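Local coordinates for hypothetical protein TTHA1785 (Thermus thermophilus, PDB 2EPG), which probably acts as a GTP- and manganese-dependent RtcB-type RNA ligase, joining 2',3'-cyclic phosphate or 3'-phosphate RNA ends to 5'-hydroxyl ends, at residues A[32-37]-A[68-73]; A[54-59]-A[76-81]; A[87-92]-A[352-357]; A[345-350]-A[403-408]. One frame throughout, in Å; residues are numbered along the deposited sequence.

Contact 1: A[32-37]-A[68-73]; sequences VDAVFF and EPALAM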
loop_
_atom_site.group_PDB
_atom_site.type_symbol
_atom_site.label_atom_id
_atom_site.label_comp_id
_atom_site.label_asym_id
_atom_site.label_seq_id
_atom_site.Cartn_x
_atom_site.Cartn_y
_atom_site.Cartn_z
ATOM N N VAL A 32 -24.825 7.260 4.078
ATOM C CA VAL A 32 -24.340 8.178 3.059
ATOM C C VAL A 32 -24.340 7.459 1.721
ATOM O O VAL A 32 -24.573 6.252 1.655
ATOM C CB VAL A 32 -22.870 8.625 3.342
ATOM C CG1 VAL A 32 -22.772 9.373 4.668
ATOM C CG2 VAL A 32 -21.963 7.388 3.396
ATOM N N ASP A 33 -24.092 8.223 0.664
ATOM C CA ASP A 33 -23.980 7.682 -0.675
ATOM C C ASP A 33 -22.642 6.929 -0.740
ATOM O O ASP A 33 -21.752 7.135 0.091
ATOM C CB ASP A 33 -23.873 8.803 -1.725
ATOM C CG ASP A 33 -25.161 9.588 -1.917
ATOM O OD1 ASP A 33 -26.239 9.107 -1.516
ATOM O OD2 ASP A 33 -25.082 10.699 -2.502
ATOM N N ALA A 34 -22.503 6.076 -1.742
ATOM C CA ALA A 34 -21.253 5.392 -1.991
ATOM C C ALA A 34 -20.882 5.843 -3.412
ATOM O O ALA A 34 -21.764 6.160 -4.217
ATOM C CB ALA A 34 -21.441 3.888 -1.955
ATOM N N VAL A 35 -19.594 5.910 -3.712
ATOM C CA VAL A 35 -19.159 6.279 -5.049
ATOM C C VAL A 35 -18.046 5.330 -5.453
ATOM O O VAL A 35 -17.164 5.038 -4.648
ATOM C CB VAL A 35 -18.624 7.740 -5.094
ATOM C CG1 VAL A 35 -17.798 7.950 -6.356
ATOM C CG2 VAL A 35 -19.776 8.733 -5.039
ATOM N N PHE A 36 -18.093 4.813 -6.678
ATOM C CA PHE A 36 -17.032 3.924 -7.147
ATOM C C PHE A 36 -16.563 4.314 -8.544
ATOM O O PHE A 36 -17.324 4.869 -9.339
ATOM C CB PHE A 36 -17.453 2.439 -7.114
ATOM C CG PHE A 36 -18.575 2.081 -8.053
ATOM C CD1 PHE A 36 -19.903 2.249 -7.669
ATOM C CD2 PHE A 36 -18.303 1.548 -9.309
ATOM C CE1 PHE A 36 -20.949 1.889 -8.522
ATOM C CE2 PHE A 36 -19.338 1.185 -10.176
ATOM C CZ PHE A 36 -20.669 1.355 -9.781
ATOM N N PHE A 37 -15.292 4.053 -8.824
ATOM C CA PHE A 37 -14.718 4.389 -10.114
ATOM C C PHE A 37 -14.579 3.126 -10.955
ATOM O O PHE A 37 -14.114 2.094 -10.469
ATOM C CB PHE A 37 -13.353 5.075 -9.919
ATOM C CG PHE A 37 -13.387 6.235 -8.953
ATOM C CD1 PHE A 37 -13.138 6.043 -7.597
ATOM C CD2 PHE A 37 -13.714 7.511 -9.392
ATOM C CE1 PHE A 37 -13.216 7.103 -6.694
ATOM C CE2 PHE A 37 -13.798 8.582 -8.502
ATOM C CZ PHE A 37 -13.550 8.380 -7.149
ATOM N N GLU A 68 -19.421 10.965 3.899
ATOM C CA GLU A 68 -19.832 10.743 2.521
ATOM C C GLU A 68 -18.729 11.142 1.537
ATOM O O GLU A 68 -18.130 12.211 1.668
ATOM C CB GLU A 68 -21.104 11.547 2.218
ATOM C CG GLU A 68 -21.725 11.235 0.866
ATOM C CD GLU A 68 -23.157 11.748 0.772
ATOM O OE1 GLU A 68 -23.346 12.968 0.559
ATOM O OE2 GLU A 68 -24.091 10.934 0.934
ATOM N N PRO A 69 -18.448 10.284 0.535
ATOM C CA PRO A 69 -19.116 8.998 0.323
ATOM C C PRO A 69 -18.177 7.842 0.637
ATOM O O PRO A 69 -16.966 8.031 0.725
ATOM C CB PRO A 69 -19.424 9.030 -1.160
ATOM C CG PRO A 69 -18.104 9.593 -1.713
ATOM C CD PRO A 69 -17.765 10.723 -0.699
ATOM N N ALA A 70 -18.743 6.648 0.798
ATOM C CA ALA A 70 -17.934 5.457 1.009
ATOM C C ALA A 70 -17.434 5.231 -0.421
ATOM O O ALA A 70 -18.209 5.411 -1.364
ATOM C CB ALA A 70 -18.813 4.274 1.478
ATOM N N LEU A 71 -16.171 4.836 -0.587
ATOM C CA LEU A 71 -15.594 4.665 -1.920
ATOM C C LEU A 71 -14.937 3.340 -2.240
ATOM O O LEU A 71 -14.493 2.607 -1.355
ATOM C CB LEU A 71 -14.537 5.745 -2.175
ATOM C CG LEU A 71 -14.963 7.203 -2.264
ATOM C CD1 LEU A 71 -13.993 8.056 -1.478
ATOM C CD2 LEU A 71 -15.022 7.629 -3.736
ATOM N N ALA A 72 -14.834 3.075 -3.536
ATOM C CA ALA A 72 -14.191 1.867 -4.042
ATOM C C ALA A 72 -13.486 2.193 -5.359
ATOM O O ALA A 72 -14.056 2.871 -6.220
ATOM C CB ALA A 72 -15.211 0.764 -4.266
HETATM N N MSE A 73 -12.253 1.708 -5.491
HETATM C CA MSE A 73 -11.408 1.896 -6.680
HETATM C C MSE A 73 -11.796 0.961 -7.836
HETATM O O MSE A 73 -12.553 0.008 -7.639
HETATM C CB MSE A 73 -9.936 1.662 -6.303
HETATM C CG MSE A 73 -9.397 2.684 -5.325
HETATM SE SE MSE A 73 -9.529 4.455 -6.094
HETATM C CE MSE A 73 -10.017 5.476 -4.567
#

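Contact 2: A[54-59]-A[76-81]; sequences LQQLMN and IHWGYG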
loop_
_atom_site.group_PDB
_atom_site.type_symbol
_atom_site.label_atom_id
_atom_site.label_comp_id
_atom_site.label_asym_id
_atom_site.label_seq_id
_atom_site.Cartn_x
_atom_site.Cartn_y
_atom_site.Cartn_z
ATOM N N LEU A 54 -19.919 -4.528 -4.554
ATOM C CA LEU A 54 -20.647 -3.277 -4.359
ATOM C C LEU A 54 -21.575 -3.376 -3.149
ATOM O O LEU A 54 -21.753 -2.401 -2.413
ATOM C CB LEU A 54 -21.451 -2.910 -5.605
ATOM C CG LEU A 54 -20.667 -2.607 -6.885
ATOM C CD1 LEU A 54 -21.636 -2.089 -7.941
ATOM C CD2 LEU A 54 -19.589 -1.576 -6.616
ATOM N N GLN A 55 -22.169 -4.550 -2.949
ATOM C CA GLN A 55 -23.046 -4.761 -1.799
ATOM C C GLN A 55 -22.193 -4.554 -0.548
ATOM O O GLN A 55 -22.664 -3.999 0.442
ATOM C CB GLN A 55 -23.635 -6.178 -1.807
ATOM C CG GLN A 55 -24.320 -6.594 -0.487
ATOM C CD GLN A 55 -25.634 -5.859 -0.210
ATOM O OE1 GLN A 55 -26.648 -6.101 -0.872
ATOM N NE2 GLN A 55 -25.619 -4.964 0.773
ATOM N N GLN A 56 -20.943 -5.016 -0.597
ATOM C CA GLN A 56 -20.031 -4.833 0.529
ATOM C C GLN A 56 -19.773 -3.345 0.716
ATOM O O GLN A 56 -19.720 -2.860 1.847
ATOM C CB GLN A 56 -18.690 -5.529 0.292
ATOM C CG GLN A 56 -18.730 -7.027 0.357
ATOM C CD GLN A 56 -17.354 -7.620 0.489
ATOM O OE1 GLN A 56 -16.433 -7.248 -0.241
ATOM N NE2 GLN A 56 -17.196 -8.551 1.425
ATOM N N LEU A 57 -19.597 -2.623 -0.392
ATOM C CA LEU A 57 -19.364 -1.176 -0.318
ATOM C C LEU A 57 -20.591 -0.521 0.325
ATOM O O LEU A 57 -20.473 0.406 1.136
ATOM C CB LEU A 57 -19.125 -0.576 -1.714
ATOM C CG LEU A 57 -18.896 0.947 -1.734
ATOM C CD1 LEU A 57 -17.632 1.258 -0.968
ATOM C CD2 LEU A 57 -18.803 1.480 -3.167
HETATM N N MSE A 58 -21.774 -1.014 -0.025
HETATM C CA MSE A 58 -22.999 -0.470 0.557
HETATM C C MSE A 58 -23.067 -0.749 2.061
HETATM O O MSE A 58 -23.562 0.073 2.827
HETATM C CB MSE A 58 -24.227 -1.051 -0.156
HETATM C CG MSE A 58 -24.449 -0.455 -1.538
HETATM SE SE MSE A 58 -25.623 -1.527 -2.671
HETATM C CE MSE A 58 -27.316 -0.957 -1.922
ATOM N N ASN A 59 -22.559 -1.903 2.483
ATOM C CA ASN A 59 -22.560 -2.260 3.906
ATOM C C ASN A 59 -21.651 -1.291 4.674
ATOM O O ASN A 59 -21.969 -0.859 5.779
ATOM C CB ASN A 59 -22.052 -3.690 4.098
ATOM C CG ASN A 59 -22.963 -4.738 3.470
ATOM O OD1 ASN A 59 -22.536 -5.864 3.239
ATOM N ND2 ASN A 59 -24.207 -4.384 3.214
ATOM N N ILE A 76 -11.869 -2.976 -7.458
ATOM C CA ILE A 76 -12.638 -3.476 -6.329
ATOM C C ILE A 76 -13.078 -4.920 -6.494
ATOM O O ILE A 76 -13.406 -5.360 -7.605
ATOM C CB ILE A 76 -13.891 -2.628 -6.114
ATOM C CG1 ILE A 76 -14.760 -3.229 -5.005
ATOM C CG2 ILE A 76 -14.687 -2.551 -7.400
ATOM C CD1 ILE A 76 -16.060 -2.467 -4.786
ATOM N N HIS A 77 -13.072 -5.650 -5.376
ATOM C CA HIS A 77 -13.516 -7.043 -5.338
ATOM C C HIS A 77 -13.805 -7.535 -3.923
ATOM O O HIS A 77 -13.474 -6.865 -2.939
ATOM C CB HIS A 77 -12.509 -7.980 -6.021
ATOM C CG HIS A 77 -11.105 -7.835 -5.535
ATOM N ND1 HIS A 77 -10.375 -8.899 -5.046
ATOM C CD2 HIS A 77 -10.272 -6.767 -5.518
ATOM C CE1 HIS A 77 -9.153 -8.492 -4.753
ATOM N NE2 HIS A 77 -9.064 -7.202 -5.030
ATOM N N TRP A 78 -14.431 -8.710 -3.841
ATOM C CA TRP A 78 -14.812 -9.321 -2.571
ATOM C C TRP A 78 -13.689 -9.313 -1.534
ATOM O O TRP A 78 -12.549 -9.665 -1.827
ATOM C CB TRP A 78 -15.286 -10.767 -2.793
ATOM C CG TRP A 78 -15.997 -11.325 -1.596
ATOM C CD1 TRP A 78 -17.342 -11.259 -1.335
ATOM C CD2 TRP A 78 -15.392 -11.899 -0.428
ATOM N NE1 TRP A 78 -17.607 -11.747 -0.074
ATOM C CE2 TRP A 78 -16.429 -12.145 0.506
ATOM C CE3 TRP A 78 -14.071 -12.221 -0.074
ATOM C CZ2 TRP A 78 -16.185 -12.701 1.775
ATOM C CZ3 TRP A 78 -13.827 -12.773 1.191
ATOM C CH2 TRP A 78 -14.885 -13.005 2.099
ATOM N N GLY A 79 -14.031 -8.908 -0.315
ATOM C CA GLY A 79 -13.058 -8.872 0.763
ATOM C C GLY A 79 -13.682 -9.224 2.103
ATOM O O GLY A 79 -14.829 -9.653 2.168
ATOM N N TYR A 80 -12.921 -9.049 3.174
ATOM C CA TYR A 80 -13.404 -9.336 4.518
ATOM C C TYR A 80 -14.155 -8.115 5.064
ATOM O O TYR A 80 -13.542 -7.146 5.517
ATOM C CB TYR A 80 -12.218 -9.666 5.429
ATOM C CG TYR A 80 -12.613 -10.168 6.799
ATOM C CD1 TYR A 80 -13.044 -11.483 6.983
ATOM C CD2 TYR A 80 -12.579 -9.320 7.911
ATOM C CE1 TYR A 80 -13.433 -11.945 8.244
ATOM C CE2 TYR A 80 -12.967 -9.768 9.174
ATOM C CZ TYR A 80 -13.392 -11.083 9.334
ATOM O OH TYR A 80 -13.773 -11.537 10.579
ATOM N N GLY A 81 -15.481 -8.163 5.025
ATOM C CA GLY A 81 -16.272 -7.041 5.514
ATOM C C GLY A 81 -16.253 -5.905 4.504
ATOM O O GLY A 81 -17.216 -5.714 3.760
HETATM O O HOH W 1 -17.656 -9.828 4.121
#

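Contact 3: A[87-92]-A[352-357]; sequences VAAFDP and VLVHRK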
loop_
_atom_site.group_PDB
_atom_site.type_symbol
_atom_site.label_atom_id
_atom_site.label_comp_id
_atom_site.label_asym_id
_atom_site.label_seq_id
_atom_site.Cartn_x
_atom_site.Cartn_y
_atom_site.Cartn_z
ATOM N N VAL A 87 -12.151 2.657 0.223
ATOM C CA VAL A 87 -11.669 3.817 0.956
ATOM C C VAL A 87 -12.882 4.292 1.746
ATOM O O VAL A 87 -13.965 4.503 1.174
ATOM C CB VAL A 87 -11.194 4.939 -0.003
ATOM C CG1 VAL A 87 -10.877 6.217 0.780
ATOM C CG2 VAL A 87 -9.968 4.480 -0.778
ATOM N N ALA A 88 -12.716 4.455 3.056
ATOM C CA ALA A 88 -13.829 4.898 3.902
ATOM C C ALA A 88 -13.316 5.783 5.020
ATOM O O ALA A 88 -12.528 5.342 5.853
ATOM C CB ALA A 88 -14.567 3.674 4.494
ATOM N N ALA A 89 -13.769 7.029 5.035
ATOM C CA ALA A 89 -13.350 7.982 6.047
ATOM C C ALA A 89 -14.403 8.033 7.161
ATOM O O ALA A 89 -15.613 7.979 6.889
ATOM C CB ALA A 89 -13.167 9.364 5.407
ATOM N N PHE A 90 -13.932 8.102 8.408
ATOM C CA PHE A 90 -14.801 8.154 9.579
ATOM C C PHE A 90 -14.433 9.334 10.479
ATOM O O PHE A 90 -13.255 9.550 10.767
ATOM C CB PHE A 90 -14.703 6.839 10.352
ATOM C CG PHE A 90 -15.396 5.682 9.662
ATOM C CD1 PHE A 90 -14.727 4.910 8.714
ATOM C CD2 PHE A 90 -16.725 5.392 9.941
ATOM C CE1 PHE A 90 -15.372 3.863 8.056
ATOM C CE2 PHE A 90 -17.383 4.346 9.284
ATOM C CZ PHE A 90 -16.709 3.581 8.344
ATOM N N ASP A 91 -15.436 10.101 10.909
ATOM C CA ASP A 91 -15.192 11.270 11.747
ATOM C C ASP A 91 -15.344 10.959 13.238
ATOM O O ASP A 91 -16.448 10.686 13.716
ATOM C CB ASP A 91 -16.159 12.398 11.371
ATOM C CG ASP A 91 -15.803 13.718 12.035
ATOM O OD1 ASP A 91 -15.169 13.716 13.099
ATOM O OD2 ASP A 91 -16.179 14.771 11.493
ATOM N N PRO A 92 -14.242 11.035 13.996
ATOM C CA PRO A 92 -14.258 10.753 15.440
ATOM C C PRO A 92 -15.272 11.609 16.191
ATOM O O PRO A 92 -15.919 11.139 17.124
ATOM C CB PRO A 92 -12.824 11.072 15.886
ATOM C CG PRO A 92 -12.026 10.980 14.626
ATOM C CD PRO A 92 -12.940 11.586 13.594
ATOM N N VAL A 352 -10.069 13.268 10.080
ATOM C CA VAL A 352 -10.871 12.065 9.939
ATOM C C VAL A 352 -9.949 10.874 9.827
ATOM O O VAL A 352 -8.772 11.030 9.536
ATOM C CB VAL A 352 -11.793 12.132 8.692
ATOM C CG1 VAL A 352 -12.793 13.264 8.845
ATOM C CG2 VAL A 352 -10.966 12.320 7.435
ATOM N N LEU A 353 -10.478 9.689 10.100
ATOM C CA LEU A 353 -9.699 8.469 10.001
ATOM C C LEU A 353 -10.058 7.812 8.666
ATOM O O LEU A 353 -11.208 7.422 8.455
ATOM C CB LEU A 353 -10.043 7.517 11.150
ATOM C CG LEU A 353 -9.345 6.157 11.068
ATOM C CD1 LEU A 353 -7.859 6.343 11.314
ATOM C CD2 LEU A 353 -9.961 5.196 12.095
ATOM N N VAL A 354 -9.074 7.665 7.786
ATOM C CA VAL A 354 -9.317 7.075 6.473
ATOM C C VAL A 354 -8.847 5.630 6.360
ATOM O O VAL A 354 -7.645 5.359 6.459
ATOM C CB VAL A 354 -8.617 7.895 5.362
ATOM C CG1 VAL A 354 -8.993 7.340 3.972
ATOM C CG2 VAL A 354 -9.004 9.362 5.488
ATOM N N HIS A 355 -9.805 4.718 6.148
ATOM C CA HIS A 355 -9.521 3.298 5.994
ATOM C C HIS A 355 -9.268 3.071 4.504
ATOM O O HIS A 355 -10.069 3.486 3.644
ATOM C CB HIS A 355 -10.720 2.412 6.387
ATOM C CG HIS A 355 -11.046 2.400 7.850
ATOM N ND1 HIS A 355 -11.670 3.450 8.490
ATOM C CD2 HIS A 355 -10.880 1.431 8.786
ATOM C CE1 HIS A 355 -11.881 3.126 9.756
ATOM N NE2 HIS A 355 -11.413 1.906 9.961
ATOM N N ARG A 356 -8.164 2.404 4.206
ATOM C CA ARG A 356 -7.813 2.104 2.831
ATOM C C ARG A 356 -7.349 0.671 2.801
ATOM O O ARG A 356 -6.332 0.340 3.399
ATOM C CB ARG A 356 -6.677 3.015 2.324
ATOM C CG ARG A 356 -7.019 4.518 2.211
ATOM C CD ARG A 356 -5.976 5.273 1.355
ATOM N NE ARG A 356 -6.264 6.700 1.224
ATOM C CZ ARG A 356 -5.866 7.636 2.086
ATOM N NH1 ARG A 356 -6.188 8.906 1.879
ATOM N NH2 ARG A 356 -5.146 7.314 3.158
ATOM N N LYS A 357 -8.110 -0.183 2.130
ATOM C CA LYS A 357 -7.742 -1.586 1.999
ATOM C C LYS A 357 -7.587 -1.803 0.514
ATOM O O LYS A 357 -8.569 -1.714 -0.230
ATOM C CB LYS A 357 -8.836 -2.523 2.522
ATOM C CG LYS A 357 -8.337 -3.972 2.628
ATOM C CD LYS A 357 -9.425 -5.032 2.489
ATOM C CE LYS A 357 -10.612 -4.790 3.381
ATOM N NZ LYS A 357 -11.524 -5.963 3.439
#

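Contact 4: A[345-350]-A[403-408]; sequences EEHRGR and VSFGSS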
loop_
_atom_site.group_PDB
_atom_site.type_symbol
_atom_site.label_atom_id
_atom_site.label_comp_id
_atom_site.label_asym_id
_atom_site.label_seq_id
_atom_site.Cartn_x
_atom_site.Cartn_y
_atom_site.Cartn_z
ATOM N N GLU A 345 -6.219 11.895 8.781
ATOM C CA GLU A 345 -5.850 12.901 7.793
ATOM C C GLU A 345 -6.836 14.072 7.803
ATOM O O GLU A 345 -7.938 13.964 8.344
ATOM C CB GLU A 345 -5.829 12.264 6.400
ATOM C CG GLU A 345 -4.833 11.124 6.240
ATOM C CD GLU A 345 -4.916 10.442 4.878
ATOM O OE1 GLU A 345 -5.825 10.771 4.062
ATOM O OE2 GLU A 345 -4.065 9.561 4.626
ATOM N N GLU A 346 -6.415 15.188 7.219
ATOM C CA GLU A 346 -7.243 16.383 7.114
ATOM C C GLU A 346 -7.987 16.345 5.791
ATOM O O GLU A 346 -7.364 16.336 4.733
ATOM C CB GLU A 346 -6.387 17.648 7.128
ATOM C CG GLU A 346 -5.663 17.914 8.430
ATOM C CD GLU A 346 -6.619 18.217 9.569
ATOM O OE1 GLU A 346 -6.462 17.579 10.641
ATOM O OE2 GLU A 346 -7.515 19.087 9.388
ATOM N N HIS A 347 -9.317 16.317 5.875
ATOM C CA HIS A 347 -10.218 16.306 4.714
ATOM C C HIS A 347 -11.461 17.092 5.135
ATOM O O HIS A 347 -11.969 16.912 6.244
ATOM C CB HIS A 347 -10.634 14.882 4.344
ATOM C CG HIS A 347 -9.505 14.013 3.890
ATOM N ND1 HIS A 347 -8.914 14.140 2.647
ATOM C CD2 HIS A 347 -8.861 12.995 4.510
ATOM C CE1 HIS A 347 -7.958 13.237 2.525
ATOM N NE2 HIS A 347 -7.906 12.528 3.641
ATOM N N ARG A 348 -11.927 17.973 4.253
ATOM C CA ARG A 348 -13.104 18.807 4.498
ATOM C C ARG A 348 -12.893 19.667 5.742
ATOM O O ARG A 348 -13.813 19.881 6.536
ATOM C CB ARG A 348 -14.329 17.922 4.682
ATOM C CG ARG A 348 -14.416 16.778 3.684
ATOM C CD ARG A 348 -15.531 16.980 2.685
ATOM N NE ARG A 348 -15.499 15.980 1.628
ATOM C CZ ARG A 348 -16.331 14.949 1.553
ATOM N NH1 ARG A 348 -16.221 14.092 0.548
ATOM N NH2 ARG A 348 -17.266 14.774 2.480
ATOM N N GLY A 349 -11.663 20.141 5.912
ATOM C CA GLY A 349 -11.320 20.963 7.055
ATOM C C GLY A 349 -11.380 20.258 8.398
ATOM O O GLY A 349 -11.337 20.915 9.432
ATOM N N ARG A 350 -11.484 18.931 8.405
ATOM C CA ARG A 350 -11.559 18.194 9.674
ATOM C C ARG A 350 -10.584 17.019 9.736
ATOM O O ARG A 350 -10.056 16.570 8.715
ATOM C CB ARG A 350 -12.973 17.655 9.904
ATOM C CG ARG A 350 -14.021 18.722 10.192
ATOM C CD ARG A 350 -15.424 18.132 10.354
ATOM N NE ARG A 350 -15.975 17.622 9.097
ATOM C CZ ARG A 350 -16.284 18.380 8.042
ATOM N NH1 ARG A 350 -16.779 17.825 6.946
ATOM N NH2 ARG A 350 -16.103 19.695 8.077
ATOM N N VAL A 403 -12.496 14.465 -4.600
ATOM C CA VAL A 403 -13.408 13.335 -4.741
ATOM C C VAL A 403 -13.109 11.964 -4.171
ATOM O O VAL A 403 -13.989 11.107 -4.196
ATOM C CB VAL A 403 -13.773 13.122 -6.238
ATOM C CG1 VAL A 403 -14.139 14.483 -6.872
ATOM C CG2 VAL A 403 -12.609 12.461 -6.992
ATOM N N SER A 404 -11.904 11.724 -3.661
ATOM C CA SER A 404 -11.609 10.389 -3.138
ATOM C C SER A 404 -10.811 10.423 -1.854
ATOM O O SER A 404 -10.094 9.475 -1.554
ATOM C CB SER A 404 -10.839 9.572 -4.194
ATOM O OG SER A 404 -9.573 10.143 -4.494
ATOM N N PHE A 405 -10.947 11.497 -1.088
ATOM C CA PHE A 405 -10.159 11.650 0.134
ATOM C C PHE A 405 -8.673 11.470 -0.234
ATOM O O PHE A 405 -7.916 10.769 0.443
ATOM C CB PHE A 405 -10.602 10.616 1.182
ATOM C CG PHE A 405 -12.036 10.796 1.631
ATOM C CD1 PHE A 405 -13.025 9.905 1.237
ATOM C CD2 PHE A 405 -12.391 11.883 2.421
ATOM C CE1 PHE A 405 -14.351 10.099 1.624
ATOM C CE2 PHE A 405 -13.715 12.090 2.816
ATOM C CZ PHE A 405 -14.697 11.191 2.413
ATOM N N GLY A 406 -8.277 12.099 -1.339
ATOM C CA GLY A 406 -6.903 12.017 -1.802
ATOM C C GLY A 406 -6.409 10.583 -1.896
ATOM O O GLY A 406 -5.342 10.263 -1.374
ATOM N N SER A 407 -7.186 9.730 -2.567
ATOM C CA SER A 407 -6.869 8.315 -2.710
ATOM C C SER A 407 -6.819 7.841 -4.163
ATOM O O SER A 407 -7.487 8.397 -5.026
ATOM C CB SER A 407 -7.920 7.483 -1.980
ATOM O OG SER A 407 -7.985 7.839 -0.612
ATOM N N SER A 408 -6.034 6.803 -4.424
ATOM C CA SER A 408 -5.967 6.254 -5.753
ATOM C C SER A 408 -5.944 4.727 -5.708
ATOM O O SER A 408 -6.215 4.126 -4.669
ATOM C CB SER A 408 -4.755 6.807 -6.505
ATOM O OG SER A 408 -4.912 6.576 -7.894
#

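Contact 1: A[32-37]-A[68-73]
Ala-70 O is gripped twice: the amide Val-35 N donates to it at 2.8 Å, almost in line with the carbonyl bond, and Ala-34 CA adds a CA-H...O contact at 3.1 Å. The same doubling recurs at Ala-72 O, which accepts from Phe-37 N and is approached by the CA of Phe-36. In the opposite sense, Val-35 O takes the amide of Ala-72, and Asp-33 O takes that of Ala-70, giving the regular ladder of two parallel strands. Ahead of the ladder, where Pro-69 follows a cis peptide bond, the extended side chain of Glu-68 replaces a backbone acceptor. Its CG is anti to the backbone N (chi1 -172°), and the anti lone pair of Glu-68 OE2 receives Asp-33 N at 2.7 Å along an almost straight N-H (169°). This draws two acids together, Asp-33 OD2 lying 3.6 Å from Glu-68 OE2, but Asp-33 also accepts from the amide of Arg-26 and is salt-bridged to Arg-23, which probably offsets the repulsion. On the face bearing Val-35 and Leu-71, Val-35 straddles two partners: its CG2 meets Pro-69 CG, and its CG1 lies alongside Leu-71 CD2. Phe-37 crosses Leu-71 obliquely, with CE1 3.5 Å from CD2 of that leucine, and selenomethionine Met-73 makes an oblique Met-aromatic contact, its SE 5.2 Å from the Phe-37 ring centroid. The other face, with Ala-34, Phe-36, Ala-70 and Ala-72, packs on helix 52-60; along the edges, strand 21-24 adjoins 34-37 and strand 86-90 adjoins 70-73, both antiparallel.

Contact 2: A[54-59]-A[76-81]
Ile-76 opens the segment with its CD1 directed at the helix, meeting Leu-54 CD2 at 4.1 Å as the two side chains cross at about a right angle. At Trp-78, with CG anti to the backbone N (chi1 -166°), the indole presents one face to the amide of Gln-56; Gln-56 NE2 sits 3.5 Å above the Trp-78 ring plane, offset toward the rim, the two flat groups being only 21° from parallel. Gly-79 is held by both of its backbone polar groups: Gly-79 N donates to a lone pair of Gln-56 OE1 at 2.9 Å, and Gln-56 NE2 returns a bond of 2.7 Å to Gly-79 O, approaching from above that carbonyl plane. The segment so gripped is the loop at the tip of an antiparallel hairpin whose arms include strands 70-73 and 86-90, and the extended glutamine reaches it from helix 52-60. An alanine in place of Gln-56 would remove both bonds and the amide over the indole, and would probably leave this loop less firmly fixed to the helix. Further on, Gly-81, with a positive phi, brings its amide to a water: Gly-81 N donates to it at 2.9 Å, and Gln-56 NE2 adds a weak bond.

Contact 3: A[87-92]-A[352-357]
Small and branched residues interlock across this antiparallel pair. On the face bearing Val-87, Ala-89, Val-354 and Arg-356, Ala-89 is the low point: its CB lies 4.2 Å from Val-354 CG2, its partner in a non-hydrogen-bonded pair, and is equally close to a methyl of Val-352. Phe-405 settles against this alanine. Beside the hollow stands Val-87, whose CG1, anti to the backbone N, runs alongside Val-354 CG1 at 3.9 Å, while its other methyl touches the aliphatic start of Arg-356. The arginine chain runs extended to NE and lays its guanidinium over Val-354 of its own strand, with Val-354 CG1 3.7 Å above the centre of the Arg-356 plane; its NE bonds Ser-407 OG, and its NH1 bonds Phe-405 O. On the reverse face the short side chain of Ala-88 stands across from the imidazole of His-355, whose edge is turned toward Ala-88 O. That oxygen is held by a straight bond from His-355 N (2.8 Å, 171°) and a weak one from His-355 ND1 (3.4 Å). Phe-90 closes in from the next hydrogen-bonded pair, its CD1 3.4 Å from His-355 ND1, the two planes at 79° but meeting obliquely. Because His-355 NE2 is bonded to the amide of Ser-99, the imidazole is engaged at both nitrogens, weakly at ND1, consistent with a neutral ring protonated on ND1. Leu-353 and Phe-90 exchange two backbone bonds. The pattern is that of an antiparallel ladder, joining strand 86-90 to strand 350-357 in the RtcB fold, with the side chain of Arg-356 about 7 Å from that of Asn-340, a predicted GMP-binding residue.

Contact 4: A[345-350]-A[403-408]
His-347 and Phe-405 both place CG anti to their own carbonyl carbons (chi1 -64° and -63°), which brings the two rings together; chi2 then turns the phenyl edge toward the imidazole face. The result is a T-shaped pair with planes 86° apart: Phe-405 CD2 reaches His-347 CG at 3.9 Å, and the Phe-405 CB lies over the same face in a CH-pi contact, 4.1 Å from the imidazole centroid. The backbone of Phe-405 runs close to the imidazole, Phe-405 O coming within 3.2 Å of His-347 CE1. Phe-405 and Gly-406 both adopt left-handed backbone angles, turning the chain between helix 398-403 and strand 407-408. His-347 begins the type I' turn that links strands 332-347 and 350-357 into a hairpin. From that turn Arg-348 bends at chi2 and lays one face of its guanidinium near the far end of the phenyl, with its NH1 3.8 Å from Phe-405 CZ; its NH2 is bonded to Glu-68 O, which helps to hold the group there. The imidazole is steadied from its other end, where His-347 NE2 donates in the ring plane to the anti lone pair of Glu-345 OE1 (2.8 Å). An alanine at His-347 would remove both the face that receives the phenyl edge and the bond to Glu-345, and would probably loosen the seating of Phe-405 on the hairpin. Glu-345 also carries a salt bridge to Arg-356 through OE2, so its carboxylate is probably charged; this would favour a proton on His-347 NE2 and may raise the ring's basicity, although the arginine would probably temper this.

How the contacts relate
Contacts 1 and 3 lie on adjoining ladders of the same sheet, their centres about 12 Å apart, with Leu-71 O and Val-87 N 2.8 Å apart at the seam. Contact 2 backs contact 1 through Leu-57, which packs on Ala-34 and Ala-72, and meets contact 3 where Lys-357 NZ lies 3.1 Å from Tyr-80 O. Contact 4 is about 9 Å from contact 3, between centres, and sets Phe-405 against Leu-71 of contact 1; it is itself remote from the predicted sites. Contacts 1 and 2, by contrast, come near the active site: the side chains of His-77 and Met-73 are about 5 and 7 Å from that of His-410, the predicted guanylylated histidine.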